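Local structure of acidocalcisomal pyrophosphatase (5C5V) at the interface of chains A and B. The protein hydrolyses inorganic pyrophosphate to phosphate with the help of magnesium ions, its pyrophosphatase domain being joined to an EF-hand domain. Coordinates in Å, arbitrary orientation; residue numbers count along the deposited sequence, not the author numbering. Chains: chain A/B, Acidocalcisomal pyrophosphatase.

The interface of chains A and B. Residues chain A 325, 328-329, 331-332; chain B 14-15, 18, 20.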
ATOM      1  N   GLU A 325      -3.757  -3.073  32.299  1.00 58.16           N
ATOM      2  CA  GLU A 325      -3.679  -3.751  33.581  1.00 58.38           C
ATOM      3  C   GLU A 325      -2.266  -4.267  33.868  1.00 58.28           C
ATOM      4  O   GLU A 325      -1.815  -4.210  35.004  1.00 58.96           O
ATOM      5  CB  GLU A 325      -4.694  -4.888  33.636  1.00 57.74           C
ATOM      6  CG  GLU A 325      -6.129  -4.390  33.613  1.00 58.07           C
ATOM      7  CD  GLU A 325      -7.149  -5.517  33.564  1.00 57.96           C
ATOM      8  OE1 GLU A 325      -6.754  -6.715  33.562  1.00 57.39           O
ATOM      9  OE2 GLU A 325      -8.355  -5.200  33.484  1.00 58.23           O
ATOM     10  N   ASN A 328      -0.286  -1.371  35.155  1.00 56.87           N
ATOM     11  CA  ASN A 328      -0.546  -1.191  36.576  1.00 57.71           C
ATOM     12  C   ASN A 328       0.290  -2.136  37.419  1.00 57.79           C
ATOM     13  O   ASN A 328       0.880  -1.728  38.422  1.00 58.61           O
ATOM     14  CB  ASN A 328      -2.023  -1.406  36.882  1.00 57.46           C
ATOM     15  CG  ASN A 328      -2.886  -0.333  36.297  1.00 57.91           C
ATOM     16  OD1 ASN A 328      -2.425   0.776  36.078  1.00 58.97           O
ATOM     17  ND2 ASN A 328      -4.137  -0.646  36.037  1.00 57.69           N
ATOM     18  N   MET A 329       0.332  -3.398  37.001  1.00 56.61           N
ATOM     19  CA  MET A 329       1.112  -4.420  37.691  1.00 56.70           C
ATOM     20  C   MET A 329       2.591  -4.043  37.667  1.00 57.30           C
ATOM     21  O   MET A 329       3.307  -4.234  38.655  1.00 57.77           O
ATOM     22  CB  MET A 329       0.917  -5.798  37.042  1.00 55.73           C
ATOM     23  CG  MET A 329      -0.501  -6.353  37.079  1.00 55.33           C
ATOM     24  SD  MET A 329      -0.755  -7.718  35.885  1.00 54.45           S
ATOM     25  CE  MET A 329      -2.520  -7.939  36.041  1.00 53.73           C
ATOM     26  N   HIS A 331       3.683  -0.965  37.454  1.00 56.57           N
ATOM     27  CA  HIS A 331       3.800   0.170  38.373  1.00 57.85           C
ATOM     28  C   HIS A 331       3.970  -0.357  39.786  1.00 58.54           C
ATOM     29  O   HIS A 331       4.790   0.153  40.549  1.00 59.63           O
ATOM     30  CB  HIS A 331       2.573   1.093  38.313  1.00 58.29           C
ATOM     31  CG  HIS A 331       2.635   2.132  37.230  1.00 58.48           C
ATOM     32  ND1 HIS A 331       3.424   3.257  37.312  1.00 58.34           N
ATOM     33  CD2 HIS A 331       1.988   2.216  36.043  1.00 58.97           C
ATOM     34  CE1 HIS A 331       3.276   3.984  36.218  1.00 58.49           C
ATOM     35  NE2 HIS A 331       2.404   3.379  35.437  1.00 58.72           N
ATOM     36  N   ASN A 332       3.194  -1.380  40.137  1.00 58.95           N
ATOM     37  CA  ASN A 332       3.279  -1.959  41.477  1.00 59.35           C
ATOM     38  C   ASN A 332       4.630  -2.623  41.702  1.00 59.77           C
ATOM     39  O   ASN A 332       5.195  -2.567  42.801  1.00 60.58           O
ATOM     40  CB  ASN A 332       2.150  -2.966  41.724  1.00 59.00           C
ATOM     41  CG  ASN A 332       2.106  -3.453  43.170  1.00 59.83           C
ATOM     42  OD1 ASN A 332       2.550  -4.561  43.478  1.00 59.50           O
ATOM     43  ND2 ASN A 332       1.572  -2.627  44.056  1.00 60.45           N
TER
ATOM     44  N   SER B  14      -4.557   2.657  41.013  1.00 65.14           N
ATOM     45  CA  SER B  14      -4.576   1.559  40.055  1.00 64.68           C
ATOM     46  C   SER B  14      -3.408   0.613  40.270  1.00 65.26           C
ATOM     47  O   SER B  14      -3.505  -0.565  39.950  1.00 65.15           O
ATOM     48  CB  SER B  14      -4.556   2.086  38.627  1.00 63.96           C
ATOM     49  OG  SER B  14      -5.755   2.770  38.343  1.00 63.84           O
ATOM     50  N   ALA B  15      -2.309   1.108  40.831  1.00 63.42           N
ATOM     51  CA  ALA B  15      -1.180   0.229  41.094  1.00 63.91           C
ATOM     52  C   ALA B  15      -1.465  -0.679  42.283  1.00 64.45           C
ATOM     53  O   ALA B  15      -0.702  -1.605  42.565  1.00 64.86           O
ATOM     54  CB  ALA B  15       0.081   1.028  41.321  1.00 64.26           C
ATOM     55  N   VAL B  18      -4.850  -3.380  40.313  1.00 63.46           N
ATOM     56  CA  VAL B  18      -4.302  -3.503  38.952  1.00 63.38           C
ATOM     57  C   VAL B  18      -5.320  -4.075  37.962  1.00 63.10           C
ATOM     58  O   VAL B  18      -5.293  -3.827  36.751  1.00 62.54           O
ATOM     59  CB  VAL B  18      -3.044  -4.392  38.968  1.00 63.85           C
ATOM     60  CG1 VAL B  18      -1.944  -3.731  39.785  1.00 64.07           C
ATOM     61  CG2 VAL B  18      -3.370  -5.771  39.545  1.00 63.98           C
ATOM     62  N   HIS B  20      -8.581  -3.575  38.308  1.00 68.06           N
ATOM     63  CA  HIS B  20      -9.767  -2.710  38.337  1.00 67.92           C
ATOM     64  C   HIS B  20     -10.973  -3.366  39.018  1.00 67.96           C
ATOM     65  O   HIS B  20     -12.076  -3.362  38.477  1.00 67.56           O
ATOM     66  CB  HIS B  20     -10.149  -2.269  36.929  1.00 67.39           C
ATOM     67  CG  HIS B  20      -9.118  -1.399  36.275  1.00 67.61           C
ATOM     68  ND1 HIS B  20      -8.382  -0.462  36.975  1.00 67.95           N
ATOM     69  CD2 HIS B  20      -8.687  -1.332  34.992  1.00 67.22           C
ATOM     70  CE1 HIS B  20      -7.549   0.148  36.148  1.00 67.64           C
ATOM     71  NE2 HIS B  20      -7.714  -0.363  34.938  1.00 67.17           N
TER
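A:Asn328, A:Met329 and A:Asn332 lie on one face of helix 316-336 and meet the end of helix 3-14 of chain B and the loop after it, apparently the start of an EF-hand, where B:Val18 has helix-like torsions and B:His20 a left-handed backbone. The site illustrates how a helix can receive a loop with packing in the lead and a weak hydrogen bond beside it. B:Val18 hides 62 Å² against chain A: its CG1 lies over the helix backbone, 3.6 Å from A:Met329 N, while its CB meets A:Met329 CG at 3.7 Å, the two side chains crossing at about a right angle. A chi1 of -68° sets CG of A:Asn328 beside its backbone N, and the amide spans from B:Ser14, whose CB is 3.6 Å from OD1, to B:Val18 O, which ND2 reaches by a weak but straight hydrogen bond of 3.5 Å. The same ND2 meets CE1 of the B:His20 imidazole, the two planes 78° apart. One turn earlier, the methylenes of A:Glu325 pass B:Val18 O, and OE2 stops 5.1 Å from B:His20 NE2, so any electrostatic attraction would depend on the histidine's charge. In A:Asn332, CG anti to the backbone N (chi1 -173°) puts ND2 2.9 Å from B:Ala15 O, but its N-H points elsewhere, leaving a close polar contact. Such a patch, one part of a two-fold interface that may be biological, appears to rest largely on packing. At its far end, A:His331 CB touches the methyl CB of B:Ala15 at 3.9 Å.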